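Replication initiation and membrane attachment protein (Geobacillus stearothermophilus 10, PDB 5WTN) works as a tetramer in the bacterial primosome, forms a complex with a primosomal re-initiation protein, and probably supports helicase loading when DNA replication starts. Local coordinates at residues 46-50 with 107-112; 240-246 with 270-274; 34-38 with 83-89; 6-10 with 101-107. One frame throughout, in Å; residues are numbered along the deposited sequence.

Interaction 1: 46-50 with 107-112; sequences YMTLW and YELRPP
L109 sends its two methyl groups to different parts of helix 40-55, showing how one branched side chain on a strand can grip a helix lying across it. CD1 rests on the backbone at the turn from L49 to W50, 3.4 Å from W50 N, and also meets the CB of W50. CD2 reaches back one turn, where it lies 3.6 Å from Y46 CE1, and it also faces the CB of L49, 3.9 Å away. The Y46 side chain passes L109 at a slant. With its CG anti to the backbone N (chi1 -176°), the ring extends past L109 to the point where the strand ends. There Y46 OH donates a hydrogen bond to R110 O, which lies near the ring plane at its edge; the modelled length of 2.3 Å is doubtful. P112 CD also comes to 3.8 Å from Y46 OH. At the other end, L49 CD2 approaches Y107 CD2 at 4.4 Å. L22 and V16 add further apolar cover around L109, and E108 forms a salt bridge with R19. The short axes cross at 98°, 9.8 Å apart. A helix lying nearly perpendicular to a strand of the wing hairpin, with leucines between them, is consistent with the core of a winged-helix domain.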
loop_
_atom_site.group_PDB
_atom_site.type_symbol
_atom_site.label_atom_id
_atom_site.label_comp_id
_atom_site.label_asym_id
_atom_site.label_seq_id
_atom_site.Cartn_x
_atom_site.Cartn_y
_atom_site.Cartn_z
ATOM N N TYR A 46 13.946 11.558 -0.079
ATOM C CA TYR A 46 12.821 11.361 0.806
ATOM C C TYR A 46 12.428 9.884 0.759
ATOM O O TYR A 46 12.126 9.268 1.785
ATOM C CB TYR A 46 11.660 12.265 0.391
ATOM C CG TYR A 46 10.469 12.199 1.319
ATOM C CD1 TYR A 46 10.397 13.009 2.436
ATOM C CD2 TYR A 46 9.417 11.322 1.081
ATOM C CE1 TYR A 46 9.315 12.957 3.301
ATOM C CE2 TYR A 46 8.319 11.254 1.951
ATOM C CZ TYR A 46 8.270 12.083 3.055
ATOM O OH TYR A 46 7.199 12.049 3.932
ATOM N N MET A 47 12.458 9.317 -0.443
ATOM C CA MET A 47 12.190 7.897 -0.627
ATOM C C MET A 47 13.217 7.072 0.141
ATOM O O MET A 47 12.862 6.158 0.884
ATOM C CB MET A 47 12.221 7.532 -2.111
ATOM C CG MET A 47 11.116 8.177 -2.933
ATOM S SD MET A 47 9.473 7.609 -2.457
ATOM C CE MET A 47 9.075 8.774 -1.156
ATOM N N THR A 48 14.492 7.403 -0.042
ATOM C CA THR A 48 15.556 6.735 0.674
ATOM C C THR A 48 15.388 6.861 2.205
ATOM O O THR A 48 15.524 5.874 2.931
ATOM C CB THR A 48 16.947 7.196 0.161
ATOM O OG1 THR A 48 17.048 6.909 -1.244
ATOM C CG2 THR A 48 18.062 6.484 0.891
ATOM N N LEU A 49 15.048 8.043 2.702
ATOM C CA LEU A 49 14.813 8.188 4.139
ATOM C C LEU A 49 13.670 7.304 4.679
ATOM O O LEU A 49 13.779 6.680 5.725
ATOM C CB LEU A 49 14.571 9.647 4.473
ATOM C CG LEU A 49 15.858 10.459 4.450
ATOM C CD1 LEU A 49 15.616 11.910 4.835
ATOM C CD2 LEU A 49 16.852 9.802 5.387
ATOM N N TRP A 50 12.584 7.247 3.925
ATOM C CA TRP A 50 11.431 6.395 4.206
ATOM C C TRP A 50 11.830 4.924 4.205
ATOM O O TRP A 50 11.448 4.183 5.108
ATOM C CB TRP A 50 10.345 6.706 3.169
ATOM C CG TRP A 50 9.071 5.869 3.166
ATOM C CD1 TRP A 50 8.702 4.895 4.055
ATOM C CD2 TRP A 50 7.989 5.966 2.211
ATOM N NE1 TRP A 50 7.465 4.381 3.708
ATOM C CE2 TRP A 50 7.013 5.019 2.579
ATOM C CE3 TRP A 50 7.756 6.768 1.085
ATOM C CZ2 TRP A 50 5.822 4.846 1.848
ATOM C CZ3 TRP A 50 6.577 6.601 0.363
ATOM C CH2 TRP A 50 5.625 5.648 0.746
ATOM N N TYR A 107 16.762 12.321 11.986
ATOM C CA TYR A 107 15.969 12.699 10.827
ATOM C C TYR A 107 14.555 12.228 11.037
ATOM O O TYR A 107 14.273 11.036 10.963
ATOM C CB TYR A 107 16.534 12.040 9.578
ATOM C CG TYR A 107 17.835 12.643 9.149
ATOM C CD1 TYR A 107 18.048 14.009 9.246
ATOM C CD2 TYR A 107 18.865 11.857 8.674
ATOM C CE1 TYR A 107 19.251 14.586 8.862
ATOM C CE2 TYR A 107 20.079 12.423 8.288
ATOM C CZ TYR A 107 20.268 13.789 8.385
ATOM O OH TYR A 107 21.463 14.363 8.007
ATOM N N GLU A 108 13.661 13.173 11.296
ATOM C CA GLU A 108 12.272 12.841 11.622
ATOM C C GLU A 108 11.392 13.065 10.389
ATOM O O GLU A 108 11.135 14.195 9.973
ATOM C CB GLU A 108 11.820 13.651 12.851
ATOM C CG GLU A 108 10.326 13.828 13.064
ATOM C CD GLU A 108 9.640 12.593 13.637
ATOM O OE1 GLU A 108 10.340 11.595 13.943
ATOM O OE2 GLU A 108 8.395 12.620 13.781
ATOM N N LEU A 109 10.948 11.973 9.789
ATOM C CA LEU A 109 10.185 12.080 8.552
ATOM C C LEU A 109 8.760 12.551 8.773
ATOM O O LEU A 109 8.059 12.082 9.667
ATOM C CB LEU A 109 10.150 10.740 7.841
ATOM C CG LEU A 109 11.314 10.449 6.924
ATOM C CD1 LEU A 109 11.076 9.108 6.327
ATOM C CD2 LEU A 109 11.365 11.489 5.822
ATOM N N ARG A 110 8.313 13.466 7.933
ATOM C CA ARG A 110 6.939 13.930 8.008
ATOM C C ARG A 110 6.195 13.559 6.730
ATOM O O ARG A 110 6.749 13.583 5.636
ATOM C CB ARG A 110 6.942 15.425 8.237
ATOM C CG ARG A 110 7.737 15.831 9.477
ATOM C CD ARG A 110 7.436 17.266 9.861
ATOM N NE ARG A 110 5.990 17.497 9.849
ATOM C CZ ARG A 110 5.230 17.607 10.936
ATOM N NH1 ARG A 110 5.772 17.558 12.156
ATOM N NH2 ARG A 110 3.922 17.784 10.794
ATOM N N PRO A 111 4.925 13.173 6.869
ATOM C CA PRO A 111 4.096 12.838 5.692
ATOM C C PRO A 111 3.696 14.098 4.941
ATOM O O PRO A 111 3.637 15.179 5.537
ATOM C CB PRO A 111 2.870 12.179 6.316
ATOM C CG PRO A 111 3.383 11.691 7.667
ATOM C CD PRO A 111 4.303 12.747 8.131
ATOM N N PRO A 112 3.441 13.977 3.639
ATOM C CA PRO A 112 3.044 15.202 2.943
ATOM C C PRO A 112 1.685 15.718 3.397
ATOM O O PRO A 112 0.977 15.084 4.180
ATOM C CB PRO A 112 2.995 14.777 1.466
ATOM C CG PRO A 112 3.010 13.298 1.475
ATOM C CD PRO A 112 3.663 12.845 2.733
#

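Interaction 2: 240-246 with 270-274; sequences YGIPPLE and AREWY
I242 lays its CG1 over one face of the W273 indole, 4.1 Å from the centroid of the six-membered ring, in a CH-pi contact. The two side chains run past each other in opposite directions, and I242 CD1 goes on to A270 CB, 3.9 Å away. P243, in the N-cap position of helix 244-254, adds its CD at 3.9 Å from W273 CZ2. Bent at chi2 (-67°), the E246 chain brings its carboxylate round so that OE1 accepts a hydrogen bond from W273 NE1 at 2.7 Å, with an N-H...O angle of 162°. OE1 lies in the indole plane and uses its anti lone pair, although the carboxylate is turned well out of that plane. A leucine in place of W273 would probably leave E246 OE1 without its N-H donor and strip I242 CG1 of the ring face it covers. Beside the indole, Y240 and the next residue of the other helix, Y274, meet obliquely, centroids 4.9 Å apart and planes at 47°. Y240 CD1 stands over the Y274 face, while Y240 O lies at the edge of that ring. Both touch P283, and V126 of a second subunit packs on Y240. The turn between helices 227-240 and 244-254 packs here on helix 263-278, in the chain's C-terminal part. The chemistry is mainly apolar and aromatic, with one directional bond that fixes how the indole is turned.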
loop_
_atom_site.group_PDB
_atom_site.type_symbol
_atom_site.label_atom_id
_atom_site.label_comp_id
_atom_site.label_asym_id
_atom_site.label_seq_id
_atom_site.Cartn_x
_atom_site.Cartn_y
_atom_site.Cartn_z
ATOM N N TYR A 240 -20.021 4.643 31.543
ATOM C CA TYR A 240 -20.083 4.243 32.949
ATOM C C TYR A 240 -21.457 4.238 33.658
ATOM O O TYR A 240 -21.554 3.825 34.821
ATOM C CB TYR A 240 -19.107 5.113 33.724
ATOM C CG TYR A 240 -17.671 4.868 33.337
ATOM C CD1 TYR A 240 -17.142 3.593 33.349
ATOM C CD2 TYR A 240 -16.846 5.909 32.952
ATOM C CE1 TYR A 240 -15.825 3.354 33.016
ATOM C CE2 TYR A 240 -15.522 5.684 32.605
ATOM C CZ TYR A 240 -15.014 4.398 32.641
ATOM O OH TYR A 240 -13.695 4.141 32.293
ATOM N N GLY A 241 -22.505 4.693 32.977
ATOM C CA GLY A 241 -23.829 4.734 33.571
ATOM C C GLY A 241 -23.982 5.737 34.707
ATOM O O GLY A 241 -24.836 5.584 35.590
ATOM N N ILE A 242 -23.167 6.782 34.681
ATOM C CA ILE A 242 -23.186 7.798 35.731
ATOM C C ILE A 242 -24.423 8.699 35.632
ATOM O O ILE A 242 -24.642 9.357 34.619
ATOM C CB ILE A 242 -21.913 8.689 35.660
ATOM C CG1 ILE A 242 -20.647 7.834 35.704
ATOM C CG2 ILE A 242 -21.890 9.716 36.777
ATOM C CD1 ILE A 242 -19.405 8.633 35.581
ATOM N N PRO A 243 -25.233 8.746 36.701
ATOM C CA PRO A 243 -26.385 9.661 36.809
ATOM C C PRO A 243 -25.953 11.132 36.920
ATOM O O PRO A 243 -24.782 11.397 37.196
ATOM C CB PRO A 243 -27.078 9.199 38.090
ATOM C CG PRO A 243 -26.019 8.499 38.865
ATOM C CD PRO A 243 -25.125 7.848 37.862
ATOM N N PRO A 244 -26.879 12.081 36.679
ATOM C CA PRO A 244 -26.524 13.510 36.668
ATOM C C PRO A 244 -26.068 14.081 38.007
ATOM O O PRO A 244 -25.153 14.897 38.002
ATOM C CB PRO A 244 -27.827 14.191 36.227
ATOM C CG PRO A 244 -28.573 13.130 35.497
ATOM C CD PRO A 244 -28.267 11.868 36.242
ATOM N N LEU A 245 -26.702 13.695 39.114
ATOM C CA LEU A 245 -26.280 14.178 40.431
ATOM C C LEU A 245 -24.857 13.741 40.710
ATOM O O LEU A 245 -24.056 14.510 41.229
ATOM C CB LEU A 245 -27.200 13.668 41.540
ATOM C CG LEU A 245 -28.293 14.637 41.990
ATOM C CD1 LEU A 245 -29.037 14.092 43.209
ATOM C CD2 LEU A 245 -27.691 16.015 42.273
ATOM N N GLU A 246 -24.542 12.500 40.354
ATOM C CA GLU A 246 -23.183 12.006 40.506
ATOM C C GLU A 246 -22.173 12.710 39.576
ATOM O O GLU A 246 -21.046 12.995 39.994
ATOM C CB GLU A 246 -23.135 10.474 40.374
ATOM C CG GLU A 246 -23.831 9.713 41.513
ATOM C CD GLU A 246 -23.133 9.852 42.877
ATOM O OE1 GLU A 246 -22.037 9.266 43.067
ATOM O OE2 GLU A 246 -23.683 10.535 43.775
ATOM N N ALA A 270 -14.307 9.744 36.943
ATOM C CA ALA A 270 -15.301 8.838 36.388
ATOM C C ALA A 270 -14.840 7.383 36.477
ATOM O O ALA A 270 -15.581 6.524 36.966
ATOM C CB ALA A 270 -15.606 9.219 34.953
ATOM N N ARG A 271 -13.624 7.111 36.004
ATOM C CA ARG A 271 -13.049 5.764 36.063
ATOM C C ARG A 271 -13.008 5.248 37.503
ATOM O O ARG A 271 -13.252 4.070 37.747
ATOM C CB ARG A 271 -11.650 5.728 35.408
ATOM C CG ARG A 271 -10.850 4.417 35.599
ATOM C CD ARG A 271 -9.623 4.282 34.650
ATOM N NE ARG A 271 -8.920 5.547 34.388
ATOM C CZ ARG A 271 -8.950 6.210 33.225
ATOM N NH1 ARG A 271 -9.644 5.734 32.191
ATOM N NH2 ARG A 271 -8.282 7.355 33.086
ATOM N N GLU A 272 -12.729 6.139 38.452
ATOM C CA GLU A 272 -12.695 5.784 39.866
ATOM C C GLU A 272 -14.100 5.456 40.382
ATOM O O GLU A 272 -14.325 4.413 41.003
ATOM C CB GLU A 272 -12.092 6.933 40.687
ATOM C CG GLU A 272 -10.578 7.145 40.518
ATOM C CD GLU A 272 -10.066 8.423 41.205
ATOM O OE1 GLU A 272 -10.786 8.998 42.058
ATOM O OE2 GLU A 272 -8.936 8.861 40.885
ATOM N N TRP A 273 -15.037 6.363 40.136
ATOM C CA TRP A 273 -16.432 6.182 40.528
ATOM C C TRP A 273 -16.952 4.810 40.102
ATOM O O TRP A 273 -17.652 4.143 40.859
ATOM C CB TRP A 273 -17.274 7.291 39.896
ATOM C CG TRP A 273 -18.734 7.300 40.257
ATOM C CD1 TRP A 273 -19.336 8.073 41.207
ATOM C CD2 TRP A 273 -19.786 6.532 39.643
ATOM N NE1 TRP A 273 -20.691 7.823 41.236
ATOM C CE2 TRP A 273 -20.990 6.882 40.287
ATOM C CE3 TRP A 273 -19.823 5.578 38.619
ATOM C CZ2 TRP A 273 -22.220 6.312 39.937
ATOM C CZ3 TRP A 273 -21.044 5.013 38.274
ATOM C CH2 TRP A 273 -22.225 5.383 38.929
ATOM N N TYR A 274 -16.583 4.377 38.901
ATOM C CA TYR A 274 -17.081 3.110 38.386
ATOM C C TYR A 274 -16.519 1.936 39.177
ATOM O O TYR A 274 -17.248 0.991 39.469
ATOM C CB TYR A 274 -16.758 2.976 36.903
ATOM C CG TYR A 274 -17.496 1.868 36.180
ATOM C CD1 TYR A 274 -16.874 0.650 35.915
ATOM C CD2 TYR A 274 -18.807 2.048 35.734
ATOM C CE1 TYR A 274 -17.537 -0.361 35.232
ATOM C CE2 TYR A 274 -19.474 1.045 35.049
ATOM C CZ TYR A 274 -18.833 -0.156 34.803
ATOM O OH TYR A 274 -19.491 -1.154 34.125
#

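Interaction 3: 34-38 with 83-89; sequences YQPLI and KLEGIGL
I38 and K83 are the closest backbone pair, their CA atoms 6.5 Å apart, where the end of helix 24-38 meets the end of helix 74-86. The pairing is consistent with a winged-helix domain, in which helix 74-86 would be the helix leading into the wing hairpin. Helix 24-38 is kinked at P36 and L37, and the backbone after helix 74-86 leaves helical angles at G88, where phi is positive; a CB there would press on the carbonyl O of I87, which by itself calls for glycine. Between these ends, I38 uses both of its branches. Its chi1 of 68° aims the CG1-CD1 branch at L84, CD1 meeting L84 CD2 at 3.6 Å nearly at a right angle, while CG2, anti to the carbonyl carbon, faces I87 and meets I87 CD1, also at 3.6 Å. I87 extends this patch to Y34, presenting CG2 at the edge of the tyrosine ring. L89 comes to the same ring from another direction, its CD1 3.5 Å from Y34 CD2, and the two side chains slant across each other. The Y34 hydroxyl is hydrogen-bonded to L113 N, which would limit the ring's freedom to tilt, and F161 of a second subunit packs on I87. To one side of these apolar branches, K83, extended beyond CG, brings its CD to 3.6 Å from I38 O, and its NZ donates to a water at 3.2 Å that in turn makes a weak hydrogen bond to L37 O.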
loop_
_atom_site.group_PDB
_atom_site.type_symbol
_atom_site.label_atom_id
_atom_site.label_comp_id
_atom_site.label_asym_id
_atom_site.label_seq_id
_atom_site.Cartn_x
_atom_site.Cartn_y
_atom_site.Cartn_z
ATOM N N TYR A 34 4.496 17.745 -4.793
ATOM C CA TYR A 34 5.754 18.203 -4.267
ATOM C C TYR A 34 6.915 18.189 -5.243
ATOM O O TYR A 34 7.747 19.078 -5.197
ATOM C CB TYR A 34 6.114 17.377 -3.057
ATOM C CG TYR A 34 5.368 17.794 -1.831
ATOM C CD1 TYR A 34 4.067 17.402 -1.629
ATOM C CD2 TYR A 34 5.984 18.564 -0.853
ATOM C CE1 TYR A 34 3.390 17.775 -0.484
ATOM C CE2 TYR A 34 5.315 18.929 0.292
ATOM C CZ TYR A 34 4.018 18.534 0.467
ATOM O OH TYR A 34 3.355 18.903 1.598
ATOM N N GLN A 35 6.996 17.184 -6.106
ATOM C CA GLN A 35 8.179 17.055 -6.959
ATOM C C GLN A 35 8.407 18.228 -7.883
ATOM O O GLN A 35 9.523 18.679 -7.990
ATOM C CB GLN A 35 8.191 15.759 -7.754
ATOM C CG GLN A 35 9.575 15.393 -8.281
ATOM C CD GLN A 35 9.527 14.228 -9.260
ATOM O OE1 GLN A 35 10.533 13.860 -9.878
ATOM N NE2 GLN A 35 8.367 13.634 -9.393
ATOM N N PRO A 36 7.352 18.729 -8.554
ATOM C CA PRO A 36 7.613 19.928 -9.368
ATOM C C PRO A 36 8.205 21.101 -8.570
ATOM O O PRO A 36 8.975 21.887 -9.119
ATOM C CB PRO A 36 6.234 20.289 -9.895
ATOM C CG PRO A 36 5.556 18.973 -10.017
ATOM C CD PRO A 36 6.007 18.184 -8.815
ATOM N N LEU A 37 7.867 21.217 -7.293
ATOM C CA LEU A 37 8.417 22.290 -6.501
ATOM C C LEU A 37 9.857 22.020 -6.035
ATOM O O LEU A 37 10.712 22.894 -6.160
ATOM C CB LEU A 37 7.490 22.620 -5.330
ATOM C CG LEU A 37 6.076 23.117 -5.701
ATOM C CD1 LEU A 37 5.373 23.741 -4.497
ATOM C CD2 LEU A 37 6.101 24.088 -6.862
ATOM N N ILE A 38 10.129 20.837 -5.478
ATOM C CA ILE A 38 11.431 20.584 -4.854
ATOM C C ILE A 38 12.472 19.889 -5.743
ATOM O O ILE A 38 13.689 19.864 -5.423
ATOM C CB ILE A 38 11.268 19.775 -3.560
ATOM C CG1 ILE A 38 10.798 18.353 -3.863
ATOM C CG2 ILE A 38 10.286 20.468 -2.619
ATOM C CD1 ILE A 38 10.752 17.464 -2.626
ATOM N N LYS A 83 15.970 21.288 1.330
ATOM C CA LYS A 83 14.725 21.505 0.623
ATOM C C LYS A 83 13.607 20.749 1.308
ATOM O O LYS A 83 12.529 21.280 1.493
ATOM C CB LYS A 83 14.839 21.074 -0.824
ATOM C CG LYS A 83 15.792 21.928 -1.583
ATOM C CD LYS A 83 15.703 21.631 -3.049
ATOM C CE LYS A 83 16.805 22.321 -3.805
ATOM N NZ LYS A 83 16.578 22.095 -5.248
ATOM N N LEU A 84 13.880 19.514 1.702
ATOM C CA LEU A 84 12.893 18.736 2.431
ATOM C C LEU A 84 12.542 19.411 3.739
ATOM O O LEU A 84 11.390 19.395 4.132
ATOM C CB LEU A 84 13.350 17.293 2.659
ATOM C CG LEU A 84 13.491 16.440 1.406
ATOM C CD1 LEU A 84 13.656 15.009 1.776
ATOM C CD2 LEU A 84 12.310 16.594 0.493
ATOM N N GLU A 85 13.519 20.030 4.392
ATOM C CA GLU A 85 13.273 20.712 5.662
ATOM C C GLU A 85 12.339 21.918 5.519
ATOM O O GLU A 85 11.331 22.020 6.217
ATOM C CB GLU A 85 14.594 21.147 6.299
ATOM C CG GLU A 85 15.383 20.012 6.930
ATOM C CD GLU A 85 16.612 20.497 7.672
ATOM O OE1 GLU A 85 16.611 21.658 8.132
ATOM O OE2 GLU A 85 17.581 19.718 7.794
ATOM N N GLY A 86 12.689 22.828 4.615
ATOM C CA GLY A 86 11.957 24.054 4.422
ATOM C C GLY A 86 10.547 23.800 3.976
ATOM O O GLY A 86 9.633 24.512 4.392
ATOM N N ILE A 87 10.346 22.764 3.170
ATOM C CA ILE A 87 9.011 22.500 2.654
ATOM C C ILE A 87 8.132 21.669 3.608
ATOM O O ILE A 87 6.989 21.360 3.292
ATOM C CB ILE A 87 9.023 21.921 1.218
ATOM C CG1 ILE A 87 7.753 22.361 0.475
ATOM C CG2 ILE A 87 9.122 20.408 1.231
ATOM C CD1 ILE A 87 7.944 22.606 -0.951
ATOM N N GLY A 88 8.670 21.320 4.769
ATOM C CA GLY A 88 7.885 20.683 5.794
ATOM C C GLY A 88 8.032 19.180 5.872
ATOM O O GLY A 88 7.624 18.567 6.862
ATOM N N LEU A 89 8.619 18.594 4.830
ATOM C CA LEU A 89 8.810 17.142 4.709
ATOM C C LEU A 89 9.777 16.469 5.716
ATOM O O LEU A 89 9.735 15.256 5.897
ATOM C CB LEU A 89 9.172 16.789 3.275
ATOM C CG LEU A 89 7.977 16.935 2.307
ATOM C CD1 LEU A 89 8.363 16.686 0.857
ATOM C CD2 LEU A 89 6.799 16.019 2.706
HETATM O O HOH W 1 13.951 23.707 -5.992
#

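Interaction 4: 6-10 with 101-107; sequences KELIA and EPKLFLY
E101 opens the contact loosely: its poorly ordered carboxylate brings OE2 to within 4.0 Å of I9 CD1, the two side chains roughly at right angles. From here the chain enters strand 104-109, one arm of a beta hairpin that reads as the wing of a winged-helix domain, with the N-terminal tail crossing over the side chains at its start. K103 is the first residue to bind firmly. Extended beyond CG, it runs out to E7, where NZ donates a hydrogen bond to E7 O at 2.7 Å. The nitrogen lies in the carbonyl plane, on a lone pair, with a C=O...N angle of 121°, and the aliphatic chain approaches the same oxygen, CD at 3.5 Å. Its target is the backbone oxygen, since the E7 carboxylate turns away to Y78 and to R159 of a second subunit, leaving OE2 6.2 Å from K103 NZ. An alanine in place of K103 removes this donor, and the tail would probably be held less firmly against the strand. Two residues on, F105 is directed toward the tail from its CB, and L8 CD1 meets its ring at CE2, 3.6 Å away, with E7 O near the ring plane at its edge. L8 has its CG anti to the backbone N (chi1 178°), which carries CD1 across to the strand. Y107 closes the segment, its OH hydrogen-bonded to H63 and 4.3 Å from L8 CD1.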
loop_
_atom_site.group_PDB
_atom_site.type_symbol
_atom_site.label_atom_id
_atom_site.label_comp_id
_atom_site.label_asym_id
_atom_site.label_seq_id
_atom_site.Cartn_x
_atom_site.Cartn_y
_atom_site.Cartn_z
ATOM N N LYS A 6 30.549 22.749 6.674
ATOM C CA LYS A 6 30.395 23.633 7.821
ATOM C C LYS A 6 29.447 23.009 8.866
ATOM O O LYS A 6 29.517 23.321 10.046
ATOM C CB LYS A 6 29.886 24.991 7.321
ATOM C CG LYS A 6 29.977 26.137 8.315
ATOM C CD LYS A 6 31.380 26.682 8.485
ATOM C CE LYS A 6 31.556 27.311 9.864
ATOM N NZ LYS A 6 31.575 26.267 10.937
ATOM N N GLU A 7 28.598 22.093 8.409
ATOM C CA GLU A 7 27.645 21.423 9.289
ATOM C C GLU A 7 27.715 19.893 9.232
ATOM O O GLU A 7 27.762 19.233 10.270
ATOM C CB GLU A 7 26.220 21.891 8.982
ATOM C CG GLU A 7 25.813 23.163 9.707
ATOM C CD GLU A 7 24.718 23.922 8.983
ATOM O OE1 GLU A 7 24.684 25.166 9.094
ATOM O OE2 GLU A 7 23.893 23.276 8.304
ATOM N N LEU A 8 27.710 19.334 8.025
ATOM C CA LEU A 8 27.650 17.891 7.854
ATOM C C LEU A 8 28.919 17.302 7.221
ATOM O O LEU A 8 29.352 17.724 6.138
ATOM C CB LEU A 8 26.440 17.561 6.964
ATOM C CG LEU A 8 26.129 16.130 6.572
ATOM C CD1 LEU A 8 25.574 15.430 7.767
ATOM C CD2 LEU A 8 25.148 16.144 5.423
ATOM N N ILE A 9 29.501 16.303 7.878
ATOM C CA ILE A 9 30.623 15.553 7.294
ATOM C C ILE A 9 30.296 14.056 7.247
ATOM O O ILE A 9 29.415 13.592 7.964
ATOM C CB ILE A 9 31.952 15.794 8.046
ATOM C CG1 ILE A 9 31.858 15.321 9.495
ATOM C CG2 ILE A 9 32.322 17.246 8.022
ATOM C CD1 ILE A 9 33.113 15.537 10.279
ATOM N N ALA A 10 31.001 13.302 6.407
ATOM C CA ALA A 10 30.649 11.903 6.143
ATOM C C ALA A 10 30.598 10.997 7.370
ATOM O O ALA A 10 29.872 10.005 7.366
ATOM C CB ALA A 10 31.561 11.304 5.095
ATOM N N GLU A 101 32.965 16.216 17.807
ATOM C CA GLU A 101 32.924 15.132 16.811
ATOM C C GLU A 101 32.610 13.744 17.415
ATOM O O GLU A 101 32.872 13.483 18.604
ATOM C CB GLU A 101 34.218 15.060 15.960
ATOM C CG GLU A 101 34.565 16.310 15.136
ATOM C CD GLU A 101 35.376 15.976 13.882
ATOM O OE1 GLU A 101 35.752 14.794 13.714
ATOM O OE2 GLU A 101 35.628 16.885 13.056
ATOM N N PRO A 102 32.022 12.855 16.593
ATOM C CA PRO A 102 31.182 13.190 15.435
ATOM C C PRO A 102 29.714 13.459 15.845
ATOM O O PRO A 102 29.207 12.848 16.802
ATOM C CB PRO A 102 31.286 11.937 14.544
ATOM C CG PRO A 102 32.419 11.123 15.127
ATOM C CD PRO A 102 32.379 11.429 16.593
ATOM N N LYS A 103 29.033 14.320 15.090
ATOM C CA LYS A 103 27.650 14.690 15.367
ATOM C C LYS A 103 26.649 13.524 15.229
ATOM O O LYS A 103 26.860 12.578 14.452
ATOM C CB LYS A 103 27.222 15.817 14.428
ATOM C CG LYS A 103 27.852 17.171 14.668
ATOM C CD LYS A 103 27.424 18.088 13.540
ATOM C CE LYS A 103 27.669 19.555 13.807
ATOM N NZ LYS A 103 27.152 20.328 12.636
ATOM N N LEU A 104 25.554 13.602 15.979
ATOM C CA LEU A 104 24.462 12.639 15.828
ATOM C C LEU A 104 23.151 13.332 15.405
ATOM O O LEU A 104 22.569 14.075 16.188
ATOM C CB LEU A 104 24.253 11.864 17.132
ATOM C CG LEU A 104 23.053 10.916 17.188
ATOM C CD1 LEU A 104 23.135 9.866 16.095
ATOM C CD2 LEU A 104 22.936 10.267 18.552
ATOM N N PHE A 105 22.692 13.072 14.183
ATOM C CA PHE A 105 21.447 13.660 13.674
ATOM C C PHE A 105 20.228 12.770 13.875
ATOM O O PHE A 105 20.320 11.548 13.767
ATOM C CB PHE A 105 21.567 13.950 12.185
ATOM C CG PHE A 105 22.531 15.026 11.874
ATOM C CD1 PHE A 105 22.143 16.348 11.935
ATOM C CD2 PHE A 105 23.845 14.725 11.545
ATOM C CE1 PHE A 105 23.038 17.362 11.653
ATOM C CE2 PHE A 105 24.752 15.739 11.267
ATOM C CZ PHE A 105 24.345 17.059 11.321
ATOM N N LEU A 106 19.088 13.388 14.162
ATOM C CA LEU A 106 17.816 12.686 14.140
ATOM C C LEU A 106 17.035 13.199 12.937
ATOM O O LEU A 106 16.707 14.376 12.855
ATOM C CB LEU A 106 17.048 12.967 15.428
ATOM C CG LEU A 106 16.180 11.845 16.001
ATOM C CD1 LEU A 106 15.715 12.190 17.406
ATOM C CD2 LEU A 106 15.006 11.580 15.081
ATOM N N TYR A 107 16.762 12.321 11.986
ATOM C CA TYR A 107 15.969 12.699 10.827
ATOM C C TYR A 107 14.555 12.228 11.037
ATOM O O TYR A 107 14.273 11.036 10.963
ATOM C CB TYR A 107 16.534 12.040 9.578
ATOM C CG TYR A 107 17.835 12.643 9.149
ATOM C CD1 TYR A 107 18.048 14.009 9.246
ATOM C CD2 TYR A 107 18.865 11.857 8.674
ATOM C CE1 TYR A 107 19.251 14.586 8.862
ATOM C CE2 TYR A 107 20.079 12.423 8.288
ATOM C CZ TYR A 107 20.268 13.789 8.385
ATOM O OH TYR A 107 21.463 14.363 8.007
#

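In the fold
From the N terminus, the tail at 6-10 waits until 101-107 to close the longest loop, interaction 4, which holds both segments of interaction 3 (34-38 with 83-89) within it. Helix 40-55 opens interaction 1 next, and this closes only at 107-112, so interaction 1 crosses both interaction 3 and interaction 4. Interactions 1 and 4 share Y107 on strand 104-109, and interactions 1 and 3 touch directly, R110 N meeting L89 O. Together they bind tail, helices and hairpin into one domain, and each reaches a second subunit. Interaction 2 follows in series, joining helices of the C-terminal part, its centre about 45 Å from that of interaction 1.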